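Local coordinates for CRISPR-associated endoribonuclease Cas6 1 (Methanocaldococcus jannaschii DSM 2661, PDB 5YI6), which probably cleaves CRISPR precursor transcripts to produce the mature CRISPR RNAs used in antiviral defence, at residues 2-6 with 83-89; 23-27 with 194-198; 121-125 with 221-225; 132-136 with 202-207. All blocks are in the same frame, centred on the assembly; numbering follows the deposited sequence.

Contact 1: 2-6 with 83-89; sequences RESMR and ISSPNNE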
loop_
_atom_site.group_PDB
_atom_site.type_symbol
_atom_site.label_atom_id
_atom_site.label_comp_id
_atom_site.label_asym_id
_atom_site.label_seq_id
_atom_site.Cartn_x
_atom_site.Cartn_y
_atom_site.Cartn_z
ATOM N N ARG A 2 -6.780 20.528 4.356
ATOM C CA ARG A 2 -7.133 19.170 3.943
ATOM C C ARG A 2 -6.629 18.860 2.526
ATOM O O ARG A 2 -7.108 19.396 1.526
ATOM C CB ARG A 2 -8.645 18.958 4.047
ATOM C CG ARG A 2 -9.127 18.858 5.491
ATOM C CD ARG A 2 -10.619 18.553 5.602
ATOM N NE ARG A 2 -10.900 17.661 6.730
ATOM C CZ ARG A 2 -11.269 18.062 7.946
ATOM N NH1 ARG A 2 -11.417 19.356 8.213
ATOM N NH2 ARG A 2 -11.495 17.162 8.898
ATOM N N GLU A 3 -5.637 17.975 2.489
ATOM C CA GLU A 3 -4.915 17.569 1.292
ATOM C C GLU A 3 -4.354 16.179 1.575
ATOM O O GLU A 3 -4.563 15.627 2.659
ATOM C CB GLU A 3 -3.830 18.589 0.927
ATOM C CG GLU A 3 -2.868 18.913 2.055
ATOM C CD GLU A 3 -1.852 19.978 1.673
ATOM O OE1 GLU A 3 -1.572 20.138 0.464
ATOM O OE2 GLU A 3 -1.347 20.671 2.582
ATOM N N SER A 4 -3.629 15.611 0.613
ATOM C CA SER A 4 -3.105 14.271 0.850
ATOM C C SER A 4 -1.801 14.315 1.655
ATOM O O SER A 4 -1.193 15.371 1.870
ATOM C CB SER A 4 -2.899 13.533 -0.481
ATOM O OG SER A 4 -1.869 14.117 -1.264
ATOM N N MET A 5 -1.342 13.128 2.077
ATOM C CA MET A 5 -0.071 13.091 2.775
ATOM C C MET A 5 0.529 11.702 2.624
ATOM O O MET A 5 -0.192 10.693 2.688
ATOM C CB MET A 5 -0.217 13.439 4.260
ATOM C CG MET A 5 1.119 13.571 4.977
ATOM S SD MET A 5 0.785 14.192 6.633
ATOM C CE MET A 5 2.483 14.467 7.180
ATOM N N ARG A 6 1.839 11.679 2.386
ATOM C CA ARG A 6 2.636 10.458 2.368
ATOM C C ARG A 6 3.769 10.596 3.379
ATOM O O ARG A 6 4.426 11.643 3.443
ATOM C CB ARG A 6 3.221 10.182 0.973
ATOM C CG ARG A 6 4.195 8.970 0.971
ATOM C CD ARG A 6 4.709 8.639 -0.444
ATOM N NE ARG A 6 3.584 8.229 -1.307
ATOM C CZ ARG A 6 3.684 7.324 -2.281
ATOM N NH1 ARG A 6 4.858 6.744 -2.542
ATOM N NH2 ARG A 6 2.606 6.982 -2.999
ATOM N N ILE A 83 3.511 5.044 3.981
ATOM C CA ILE A 83 2.077 5.037 4.266
ATOM C C ILE A 83 1.510 6.324 3.690
ATOM O O ILE A 83 2.124 7.386 3.828
ATOM C CB ILE A 83 1.756 4.992 5.778
ATOM C CG1 ILE A 83 2.610 3.946 6.517
ATOM C CG2 ILE A 83 0.243 4.735 5.982
ATOM C CD1 ILE A 83 2.361 3.855 8.086
ATOM N N SER A 84 0.359 6.235 3.030
ATOM C CA SER A 84 -0.173 7.453 2.408
ATOM C C SER A 84 -1.694 7.414 2.378
ATOM O O SER A 84 -2.316 6.344 2.365
ATOM C CB SER A 84 0.349 7.661 0.985
ATOM O OG SER A 84 -0.073 6.599 0.130
ATOM N N SER A 85 -2.282 8.611 2.296
ATOM C CA SER A 85 -3.734 8.707 2.181
ATOM C C SER A 85 -4.087 10.037 1.526
ATOM O O SER A 85 -3.388 11.039 1.750
ATOM C CB SER A 85 -4.403 8.612 3.563
ATOM O OG SER A 85 -5.822 8.773 3.452
ATOM N N PRO A 86 -5.193 10.105 0.766
ATOM C CA PRO A 86 -5.708 11.432 0.391
ATOM C C PRO A 86 -6.258 12.187 1.596
ATOM O O PRO A 86 -6.566 13.373 1.469
ATOM C CB PRO A 86 -6.799 11.116 -0.657
ATOM C CG PRO A 86 -7.258 9.677 -0.332
ATOM C CD PRO A 86 -5.961 8.998 0.145
ATOM N N ASN A 87 -6.369 11.545 2.771
ATOM C CA ASN A 87 -6.837 12.188 4.002
ATOM C C ASN A 87 -5.640 12.481 4.906
ATOM O O ASN A 87 -5.113 11.578 5.575
ATOM C CB ASN A 87 -7.848 11.294 4.726
ATOM C CG ASN A 87 -8.477 11.999 5.922
ATOM O OD1 ASN A 87 -7.795 12.710 6.662
ATOM N ND2 ASN A 87 -9.773 11.825 6.096
ATOM N N ASN A 88 -5.204 13.746 4.949
ATOM C CA ASN A 88 -3.981 14.023 5.705
ATOM C C ASN A 88 -4.207 13.942 7.205
ATOM O O ASN A 88 -3.250 13.682 7.957
ATOM C CB ASN A 88 -3.367 15.370 5.320
ATOM C CG ASN A 88 -4.230 16.527 5.709
ATOM O OD1 ASN A 88 -5.452 16.467 5.590
ATOM N ND2 ASN A 88 -3.602 17.600 6.174
ATOM N N GLU A 89 -5.437 14.175 7.670
ATOM C CA GLU A 89 -5.693 14.036 9.102
ATOM C C GLU A 89 -5.529 12.592 9.570
ATOM O O GLU A 89 -5.030 12.352 10.672
ATOM C CB GLU A 89 -7.105 14.557 9.443
ATOM C CG GLU A 89 -7.461 14.399 10.924
ATOM C CD GLU A 89 -8.832 14.996 11.276
ATOM O OE1 GLU A 89 -9.485 15.582 10.376
ATOM O OE2 GLU A 89 -9.260 14.850 12.444
#

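Contact 2: 23-27 with 194-198; sequences HQYYL and MRIKN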
loop_
_atom_site.group_PDB
_atom_site.type_symbol
_atom_site.label_atom_id
_atom_site.label_comp_id
_atom_site.label_asym_id
_atom_site.label_seq_id
_atom_site.Cartn_x
_atom_site.Cartn_y
_atom_site.Cartn_z
ATOM N N HIS A 23 6.412 -11.473 4.495
ATOM C CA HIS A 23 6.051 -10.619 5.621
ATOM C C HIS A 23 4.786 -9.794 5.394
ATOM O O HIS A 23 4.261 -9.268 6.372
ATOM C CB HIS A 23 7.186 -9.641 5.978
ATOM C CG HIS A 23 7.349 -8.517 5.008
ATOM N ND1 HIS A 23 8.200 -8.591 3.922
ATOM C CD2 HIS A 23 6.802 -7.276 4.977
ATOM C CE1 HIS A 23 8.142 -7.454 3.247
ATOM N NE2 HIS A 23 7.295 -6.643 3.862
ATOM N N GLN A 24 4.345 -9.579 4.149
ATOM C CA GLN A 24 3.278 -8.587 3.941
ATOM C C GLN A 24 2.043 -8.919 4.771
ATOM O O GLN A 24 1.412 -8.028 5.343
ATOM C CB GLN A 24 2.905 -8.483 2.459
ATOM C CG GLN A 24 2.074 -7.200 2.085
ATOM C CD GLN A 24 0.627 -7.246 2.508
ATOM O OE1 GLN A 24 0.011 -8.333 2.581
ATOM N NE2 GLN A 24 0.047 -6.055 2.781
ATOM N N TYR A 25 1.667 -10.199 4.824
ATOM C CA TYR A 25 0.470 -10.603 5.572
ATOM C C TYR A 25 0.563 -10.206 7.050
ATOM O O TYR A 25 -0.416 -9.692 7.651
ATOM C CB TYR A 25 0.300 -12.105 5.403
ATOM C CG TYR A 25 -0.818 -12.725 6.198
ATOM C CD1 TYR A 25 -2.129 -12.583 5.787
ATOM C CD2 TYR A 25 -0.553 -13.478 7.338
ATOM C CE1 TYR A 25 -3.163 -13.166 6.497
ATOM C CE2 TYR A 25 -1.580 -14.075 8.051
ATOM C CZ TYR A 25 -2.887 -13.904 7.624
ATOM O OH TYR A 25 -3.939 -14.488 8.304
ATOM N N TYR A 26 1.745 -10.413 7.652
ATOM C CA TYR A 26 1.961 -10.054 9.059
ATOM C C TYR A 26 2.067 -8.557 9.256
ATOM O O TYR A 26 1.636 -8.031 10.298
ATOM C CB TYR A 26 3.225 -10.751 9.578
ATOM C CG TYR A 26 3.077 -12.226 9.359
ATOM C CD1 TYR A 26 2.323 -12.989 10.233
ATOM C CD2 TYR A 26 3.653 -12.854 8.254
ATOM C CE1 TYR A 26 2.149 -14.347 10.029
ATOM C CE2 TYR A 26 3.484 -14.228 8.042
ATOM C CZ TYR A 26 2.733 -14.956 8.939
ATOM O OH TYR A 26 2.552 -16.303 8.747
ATOM N N LEU A 27 2.637 -7.858 8.273
ATOM C CA LEU A 27 2.676 -6.405 8.315
ATOM C C LEU A 27 1.261 -5.836 8.309
ATOM O O LEU A 27 0.917 -4.971 9.121
ATOM C CB LEU A 27 3.477 -5.896 7.098
ATOM C CG LEU A 27 3.410 -4.391 6.827
ATOM C CD1 LEU A 27 4.063 -3.564 8.000
ATOM C CD2 LEU A 27 4.116 -4.061 5.494
ATOM N N MET A 194 0.206 -13.660 -2.853
ATOM C CA MET A 194 0.109 -12.902 -1.607
ATOM C C MET A 194 -1.011 -13.491 -0.777
ATOM O O MET A 194 -2.129 -13.646 -1.279
ATOM C CB MET A 194 -0.176 -11.397 -1.845
ATOM C CG MET A 194 0.747 -10.712 -2.868
ATOM S SD MET A 194 2.380 -10.442 -2.166
ATOM C CE MET A 194 2.127 -9.139 -0.955
ATOM N N ARG A 195 -0.711 -13.819 0.479
ATOM C CA ARG A 195 -1.744 -14.264 1.401
ATOM C C ARG A 195 -2.620 -13.091 1.832
ATOM O O ARG A 195 -2.111 -12.028 2.196
ATOM C CB ARG A 195 -1.094 -14.908 2.623
ATOM C CG ARG A 195 -2.046 -15.583 3.565
ATOM C CD ARG A 195 -1.260 -16.267 4.685
ATOM N NE ARG A 195 -2.168 -16.866 5.650
ATOM C CZ ARG A 195 -1.784 -17.438 6.786
ATOM N NH1 ARG A 195 -0.495 -17.486 7.108
ATOM N NH2 ARG A 195 -2.692 -17.965 7.599
ATOM N N ILE A 196 -3.943 -13.270 1.799
ATOM C CA ILE A 196 -4.856 -12.197 2.195
ATOM C C ILE A 196 -5.804 -12.606 3.300
ATOM O O ILE A 196 -6.427 -11.729 3.910
ATOM C CB ILE A 196 -5.638 -11.618 1.009
ATOM C CG1 ILE A 196 -6.269 -12.742 0.174
ATOM C CG2 ILE A 196 -4.721 -10.753 0.163
ATOM C CD1 ILE A 196 -7.062 -12.227 -1.019
ATOM N N LYS A 197 -5.920 -13.886 3.596
ATOM C CA LYS A 197 -6.780 -14.388 4.658
ATOM C C LYS A 197 -6.112 -15.651 5.159
ATOM O O LYS A 197 -5.143 -16.128 4.567
ATOM C CB LYS A 197 -8.222 -14.648 4.192
ATOM C CG LYS A 197 -9.030 -13.371 4.012
ATOM C CD LYS A 197 -8.992 -12.510 5.282
ATOM C CE LYS A 197 -9.901 -11.282 5.181
ATOM N NZ LYS A 197 -9.672 -10.322 6.303
ATOM N N ASN A 198 -6.548 -16.120 6.321
ATOM C CA ASN A 198 -5.925 -17.297 6.911
ATOM C C ASN A 198 -5.692 -18.371 5.855
ATOM O O ASN A 198 -4.697 -19.100 5.922
ATOM C CB ASN A 198 -6.775 -17.857 8.054
ATOM C CG ASN A 198 -7.095 -16.810 9.103
ATOM O OD1 ASN A 198 -8.263 -16.525 9.380
ATOM N ND2 ASN A 198 -6.055 -16.218 9.687
HETATM O O HOH W 1 0.269 -10.797 1.659
HETATM O O HOH W 2 -2.411 -9.403 3.275
HETATM O O HOH W 3 -3.637 -16.300 9.911
HETATM O O HOH W 4 1.956 -16.693 5.698
HETATM O O HOH W 5 0.543 -17.840 10.317
#

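Contact 3: 121-125 with 221-225; sequences IPKKF and GYECG. With PO4 (phosphate ion), chain L.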
loop_
_atom_site.group_PDB
_atom_site.type_symbol
_atom_site.label_atom_id
_atom_site.label_comp_id
_atom_site.label_asym_id
_atom_site.label_seq_id
_atom_site.Cartn_x
_atom_site.Cartn_y
_atom_site.Cartn_z
ATOM N N ILE A 121 4.022 15.373 -2.415
ATOM C CA ILE A 121 3.556 14.731 -3.649
ATOM C C ILE A 121 4.376 15.241 -4.829
ATOM O O ILE A 121 4.716 16.440 -4.874
ATOM C CB ILE A 121 2.064 15.014 -3.850
ATOM C CG1 ILE A 121 1.517 14.226 -5.031
ATOM C CG2 ILE A 121 1.795 16.492 -4.103
ATOM C CD1 ILE A 121 0.615 13.142 -4.614
ATOM N N PRO A 122 4.752 14.382 -5.773
ATOM C CA PRO A 122 5.415 14.869 -6.988
ATOM C C PRO A 122 4.525 15.854 -7.743
ATOM O O PRO A 122 3.303 15.728 -7.767
ATOM C CB PRO A 122 5.660 13.594 -7.792
ATOM C CG PRO A 122 5.697 12.489 -6.751
ATOM C CD PRO A 122 4.693 12.907 -5.722
ATOM N N LYS A 123 5.152 16.867 -8.329
ATOM C CA LYS A 123 4.419 17.865 -9.092
ATOM C C LYS A 123 4.060 17.379 -10.483
ATOM O O LYS A 123 3.240 18.014 -11.146
ATOM C CB LYS A 123 5.244 19.151 -9.203
ATOM C CG LYS A 123 5.343 19.951 -7.906
ATOM C CD LYS A 123 6.092 21.267 -8.122
ATOM C CE LYS A 123 7.612 21.083 -8.242
ATOM N NZ LYS A 123 8.284 20.636 -6.983
ATOM N N LYS A 124 4.659 16.282 -10.936
ATOM C CA LYS A 124 4.348 15.680 -12.233
ATOM C C LYS A 124 4.572 14.173 -12.155
ATOM O O LYS A 124 5.397 13.697 -11.370
ATOM C CB LYS A 124 5.215 16.292 -13.343
ATOM C CG LYS A 124 6.696 16.023 -13.146
ATOM C CD LYS A 124 7.589 16.921 -14.007
ATOM C CE LYS A 124 9.074 16.652 -13.704
ATOM N NZ LYS A 124 10.025 17.408 -14.570
ATOM N N PHE A 125 3.789 13.423 -12.922
ATOM C CA PHE A 125 3.914 11.976 -12.956
ATOM C C PHE A 125 4.284 11.529 -14.353
ATOM O O PHE A 125 3.792 12.080 -15.340
ATOM C CB PHE A 125 2.633 11.272 -12.559
ATOM C CG PHE A 125 2.197 11.596 -11.188
ATOM C CD1 PHE A 125 2.903 11.107 -10.088
ATOM C CD2 PHE A 125 1.083 12.398 -10.986
ATOM C CE1 PHE A 125 2.491 11.405 -8.814
ATOM C CE2 PHE A 125 0.673 12.706 -9.715
ATOM C CZ PHE A 125 1.365 12.200 -8.632
ATOM N N GLY A 221 -4.727 8.307 -7.176
ATOM C CA GLY A 221 -4.183 6.942 -7.155
ATOM C C GLY A 221 -2.826 6.869 -6.456
ATOM O O GLY A 221 -2.516 5.901 -5.755
ATOM N N TYR A 222 -2.020 7.909 -6.612
ATOM C CA TYR A 222 -0.708 7.949 -5.976
ATOM C C TYR A 222 -0.826 7.914 -4.455
ATOM O O TYR A 222 -0.031 7.257 -3.780
ATOM C CB TYR A 222 0.034 9.201 -6.443
ATOM C CG TYR A 222 1.519 9.132 -6.166
ATOM C CD1 TYR A 222 2.362 8.432 -7.031
ATOM C CD2 TYR A 222 2.060 9.758 -5.056
ATOM C CE1 TYR A 222 3.769 8.364 -6.775
ATOM C CE2 TYR A 222 3.452 9.721 -4.785
ATOM C CZ TYR A 222 4.283 8.992 -5.654
ATOM O OH TYR A 222 5.642 8.933 -5.428
ATOM N N GLU A 223 -1.800 8.625 -3.885
ATOM C CA GLU A 223 -1.862 8.630 -2.416
ATOM C C GLU A 223 -2.861 7.623 -1.828
ATOM O O GLU A 223 -2.701 7.203 -0.685
ATOM C CB GLU A 223 -2.081 10.047 -1.896
ATOM C CG GLU A 223 -0.883 11.016 -2.309
ATOM C CD GLU A 223 0.603 10.615 -1.846
ATOM O OE1 GLU A 223 0.959 9.432 -1.637
ATOM O OE2 GLU A 223 1.457 11.527 -1.714
ATOM N N CYS A 224 -3.858 7.200 -2.576
ATOM C CA CYS A 224 -4.817 6.212 -2.079
ATOM C C CYS A 224 -4.395 4.782 -2.400
ATOM O O CYS A 224 -4.781 3.847 -1.684
ATOM C CB CYS A 224 -6.198 6.455 -2.706
ATOM S SG CYS A 224 -7.548 5.451 -1.931
ATOM N N GLY A 225 -3.616 4.606 -3.450
ATOM C CA GLY A 225 -3.264 3.307 -3.984
ATOM C C GLY A 225 -4.082 3.004 -5.233
ATOM O O GLY A 225 -5.173 3.545 -5.440
HETATM P P PO4 L . 0.817 14.106 -15.792
HETATM O O1 PO4 L . -0.634 14.416 -15.489
HETATM O O2 PO4 L . 0.981 12.610 -15.957
HETATM O O3 PO4 L . 1.215 14.796 -17.083
HETATM O O4 PO4 L . 1.696 14.608 -14.657
#

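Contact 4: 132-136 with 202-207; sequences SPIYL and CRCSEM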
loop_
_atom_site.group_PDB
_atom_site.type_symbol
_atom_site.label_atom_id
_atom_site.label_comp_id
_atom_site.label_asym_id
_atom_site.label_seq_id
_atom_site.Cartn_x
_atom_site.Cartn_y
_atom_site.Cartn_z
ATOM N N SER A 132 3.921 -1.701 -3.156
ATOM C CA SER A 132 3.209 -2.901 -2.767
ATOM C C SER A 132 2.383 -3.305 -3.995
ATOM O O SER A 132 1.936 -2.427 -4.771
ATOM C CB SER A 132 2.327 -2.724 -1.525
ATOM O OG SER A 132 1.475 -1.590 -1.618
ATOM N N PRO A 133 2.247 -4.595 -4.263
ATOM C CA PRO A 133 1.664 -5.006 -5.554
ATOM C C PRO A 133 0.166 -4.698 -5.617
ATOM O O PRO A 133 -0.516 -4.568 -4.598
ATOM C CB PRO A 133 1.935 -6.517 -5.616
ATOM C CG PRO A 133 2.021 -6.970 -4.176
ATOM C CD PRO A 133 2.705 -5.753 -3.456
ATOM N N ILE A 134 -0.344 -4.624 -6.864
ATOM C CA ILE A 134 -1.728 -4.228 -7.151
ATOM C C ILE A 134 -2.601 -5.464 -7.184
ATOM O O ILE A 134 -2.268 -6.462 -7.838
ATOM C CB ILE A 134 -1.810 -3.437 -8.468
ATOM C CG1 ILE A 134 -1.195 -2.050 -8.248
ATOM C CG2 ILE A 134 -3.289 -3.334 -9.022
ATOM C CD1 ILE A 134 -0.832 -1.325 -9.542
ATOM N N TYR A 135 -3.708 -5.390 -6.463
ATOM C CA TYR A 135 -4.705 -6.440 -6.406
ATOM C C TYR A 135 -5.936 -5.960 -7.151
ATOM O O TYR A 135 -6.403 -4.840 -6.929
ATOM C CB TYR A 135 -5.036 -6.756 -4.949
ATOM C CG TYR A 135 -6.124 -7.779 -4.746
ATOM C CD1 TYR A 135 -5.972 -9.082 -5.188
ATOM C CD2 TYR A 135 -7.284 -7.458 -4.057
ATOM C CE1 TYR A 135 -6.993 -10.058 -4.968
ATOM C CE2 TYR A 135 -8.287 -8.411 -3.843
ATOM C CZ TYR A 135 -8.122 -9.706 -4.291
ATOM O OH TYR A 135 -9.093 -10.652 -4.074
ATOM N N LEU A 136 -6.471 -6.811 -8.031
ATOM C CA LEU A 136 -7.637 -6.406 -8.803
ATOM C C LEU A 136 -8.411 -7.676 -9.131
ATOM O O LEU A 136 -7.826 -8.595 -9.688
ATOM C CB LEU A 136 -7.201 -5.683 -10.070
ATOM C CG LEU A 136 -8.292 -4.906 -10.789
ATOM C CD1 LEU A 136 -8.794 -3.698 -9.971
ATOM C CD2 LEU A 136 -7.762 -4.505 -12.173
ATOM N N CYS A 202 -3.859 -14.796 -3.225
ATOM C CA CYS A 202 -4.250 -14.170 -4.471
ATOM C C CYS A 202 -3.017 -13.919 -5.319
ATOM O O CYS A 202 -1.885 -14.005 -4.845
ATOM C CB CYS A 202 -5.022 -12.873 -4.200
ATOM S SG CYS A 202 -4.033 -11.614 -3.331
ATOM N N ARG A 203 -3.244 -13.620 -6.592
ATOM C CA ARG A 203 -2.183 -13.193 -7.496
ATOM C C ARG A 203 -2.309 -11.684 -7.682
ATOM O O ARG A 203 -3.385 -11.198 -8.047
ATOM C CB ARG A 203 -2.284 -13.924 -8.834
ATOM C CG ARG A 203 -2.115 -15.413 -8.682
ATOM C CD ARG A 203 -2.391 -16.184 -9.979
ATOM N NE ARG A 203 -1.351 -15.967 -10.984
ATOM C CZ ARG A 203 -0.127 -16.496 -10.915
ATOM N NH1 ARG A 203 0.762 -16.260 -11.874
ATOM N NH2 ARG A 203 0.218 -17.249 -9.874
ATOM N N CYS A 204 -1.224 -10.951 -7.402
ATOM C CA CYS A 204 -1.160 -9.499 -7.470
ATOM C C CYS A 204 -0.076 -9.125 -8.475
ATOM O O CYS A 204 0.722 -9.970 -8.892
ATOM C CB CYS A 204 -0.837 -8.906 -6.077
ATOM S SG CYS A 204 -2.186 -9.169 -4.931
ATOM N N SER A 205 -0.038 -7.866 -8.884
ATOM C CA SER A 205 0.910 -7.445 -9.911
ATOM C C SER A 205 1.972 -6.532 -9.317
ATOM O O SER A 205 1.643 -5.460 -8.821
ATOM C CB SER A 205 0.223 -6.712 -11.067
ATOM O OG SER A 205 -0.781 -7.520 -11.675
ATOM N N GLU A 206 3.236 -6.955 -9.374
ATOM C CA GLU A 206 4.353 -6.020 -9.229
ATOM C C GLU A 206 4.584 -5.389 -10.594
ATOM O O GLU A 206 4.772 -6.107 -11.582
ATOM C CB GLU A 206 5.594 -6.776 -8.744
ATOM C CG GLU A 206 6.859 -5.971 -8.669
ATOM C CD GLU A 206 8.009 -6.815 -8.112
ATOM O OE1 GLU A 206 8.883 -7.237 -8.904
ATOM O OE2 GLU A 206 7.992 -7.109 -6.893
ATOM N N MET A 207 4.518 -4.066 -10.695
ATOM C CA MET A 207 4.577 -3.544 -12.058
ATOM C C MET A 207 5.145 -2.139 -12.116
ATOM O O MET A 207 5.183 -1.393 -11.127
ATOM C CB MET A 207 3.201 -3.590 -12.740
ATOM C CG MET A 207 2.132 -2.860 -12.017
ATOM S SD MET A 207 0.490 -3.273 -12.720
ATOM C CE MET A 207 0.561 -2.393 -14.221
HETATM O O HOH W 6 -3.134 -6.964 -10.495
HETATM O O HOH W 7 -4.779 -9.046 -8.939
#

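Contact 1: 2-6 with 83-89
Met5 and Ser85 form an antiparallel hydrogen-bonded pair, with Met5 N 2.9 Å from Ser85 O and Ser85 N 3.0 Å from Met5 O. The next pair, Arg6 with Ser84, is non-hydrogen-bonded, and there the strands draw together until CA of Arg6 and CA of Ser84 are 4.1 Å apart. This is the tight part of the contact. Arg6 CB rests on Ser84 CB at 3.8 Å, and the arginine chain runs out straight before turning at chi3 (-63°), which carries its guanidinium to Glu223, in a salt bridge, and to the carbonyls of Tyr222 and Val237. Ser84 OG bonds to the carbonyl of Glu223, so the polar groups buried on this face are well supplied. On the other face Met5 CB packs on Asn88 CB at 3.8 Å, and its extended chain reaches Ile91 and Glu92 of helix 88-101. Ser85 OG accepts from Asn87 N at 2.9 Å, making an ST turn, and Asn87 then N-caps the helix through Phe90 N.

Towards the chain terminus the grip slackens and solvent comes in. Glu3 N makes a weak bond to Asn88 OD1, and Arg2 NH2 meets Glu89 OE1 in a salt bridge of 3.0 Å. The two side chains lie side by side with guanidinium and carboxylate planes 58° apart, and Arg2 is poorly ordered. Strands 5-12 and 78-85 are the adjacent central strands of the N-terminal domain, and the turn from the second of them into helix 88-101 is typical of the ferredoxin-like fold of the RAMP proteins.

Contact 2: 23-27 with 194-198
The ring of Tyr25 carries the side chain of Arg195 on one face, while the edge of the same ring is turned to Tyr26, whose own face receives Tyr25 CD2. Arg195 lies almost flat on Tyr25, with guanidinium and ring planes 6° apart and centres 4.1 Å apart. This is an off-centre cation-pi stack: Arg195 CD sits over the middle of the ring, 3.7 Å from the Tyr25 centroid, as a CH-pi contact, and the charged group extends past it towards the Tyr25 hydroxyl. The arginine lies on strand 182-195, next to a classic beta bulge at Ile196 and Lys197. The contact therefore joins helix 23-35 of the N-terminal ferredoxin-like domain to the strand 182-195 and 201-213 hairpin of the C-terminal one.

An extended chain, with CG opposite the backbone N (chi1 -172°), lays Arg195 along the ring. NE holds the group by donating to Lys197 O at 3.3 Å; the acceptor is near the guanidinium plane, but NE lies above the plane of the Lys197 carbonyl. A weak NH2 bond goes to O of the poorly ordered Asn198. Tyr26 stands nearly perpendicular to the guanidinium, and a water joins the two, 2.9 Å from Arg195 NH1 and also bound to Tyr26 OH.

One residue earlier in the helix, two waters bridge Gln24 OE1 and Arg195 O, where no direct bond forms. Gln24 NE2 is held by the carbonyl of Met232. Beside this bridge the contact is apolar: Met194, bent at chi2 and chi3, brings CE to 3.6 Å from both CB and CG of Gln24.

Contact 3: 121-125 with 221-225
Ile121 opens the contact by setting its CD1 in the angle between Tyr222 and Glu223. The methyl lies 3.7 Å from Tyr222 CD2 and 3.4 Å from Glu223 OE2, also touching the aliphatic CG of the glutamate. It is turned there at a chi2 of 109°, well away from a staggered value. The bent chain of Glu223 brings OE2 in turn to the edge of the Tyr222 ring, OE1 being engaged by Arg6.

Pro122 comes from the opposite direction and meets the ring obliquely, with its CD 3.5 Å from Tyr222 CE2 and CG near the hydroxyl end. The Tyr222 hydroxyl is itself bonded to the backbone N of Asn239 in strand 237-240, which ties the far end of the ring to the sheet.

Lys123 and Lys124 carry the loop round on the solvent side until Phe125 turns back to the helix. Its CE1 sits over one face of Tyr222, offset towards the rim and 3.5 Å from CD1. The two rings meet obliquely, with centroids 5.0 Å apart and planes at 41°. Tyr215, earlier in the same helix, also meets the Phe125 ring. The Phe125 N-H donates almost straight to O4 of a phosphate, at 3.0 Å and 176°; this ion probably came from the crystallisation liquor.

No hydrogen bond crosses between loop 121-125 and segment 221-225. Against this segment, the loop linking strands 109-118 and 127-130, and hence the two domains, relies on apolar and aromatic packing around Tyr222; a polar tie to helix 215-224 comes from Tyr215 OH, bonded to Pro122 O.

Contact 4: 132-136 with 202-207
Ile134 and Ser205 form a single antiparallel bridge, with Ile134 N 2.9 Å from Ser205 O and Ser205 N 2.8 Å from Ile134 O. It attaches the segment that follows strand 127-130 to strand 201-213, its neighbour in the sheet of the C-terminal ferredoxin-like domain. Pro133 CB packs on Cys204 CB at 3.7 Å on one flank of the bridge. On the other, the Ile134 and Met207 side chains cross at about a right angle, with Ile134 CD1 4.0 Å from Met207 SD.

Tyr135 extends the contact towards Cys202. A chi1 of 177° swings its ring away from its own N-H and along the two cysteines: CE1 comes 3.5 Å from Cys202 CB, and Cys204 SG lies 3.7 Å from Tyr135 CB. Both sulfurs approach the ring obliquely, as Cys sulfur-aromatic contacts.

Around this shell, Thr148 and Asp150 of strand 145-150 touch Tyr135, and Asp150 also accepts from Arg203 N. Leu162 of helix 158-174 covers Ile134, and Phe158 of the same helix covers Met207. Water completes the polar side: one molecule joins Ile134 O to Ser205 OG, and another lies 2.9 Å from Leu136 N and 2.7 Å from Arg203 O.

Overall arrangement
Contacts 1 and 3, with centres 11 Å apart, touch directly and hold the N-terminal segment to helix 215-224: Ser4 OG packs 3.4 Å from Glu223 CG, and Pro86 CD 3.7 Å from Cys224 CA. Contacts 2 and 4 meet on the opposite side of the chain's centre from contact 1, through neighbouring strands 182-195 and 201-213, with Met194 O 2.8 Å from Cys202 N. The probable catalytic residues lie near contacts 1 and 2: the Glu89 side chain is about 9 Å from that of His47, and the Lys197 side chain about 8 Å from those of Tyr32 and Lys53. In contact 4 the Tyr135 side chain is about 11 Å from that of Lys53 and about 5 Å from a phosphate, probably from the crystallisation liquor. Contact 3 is remote.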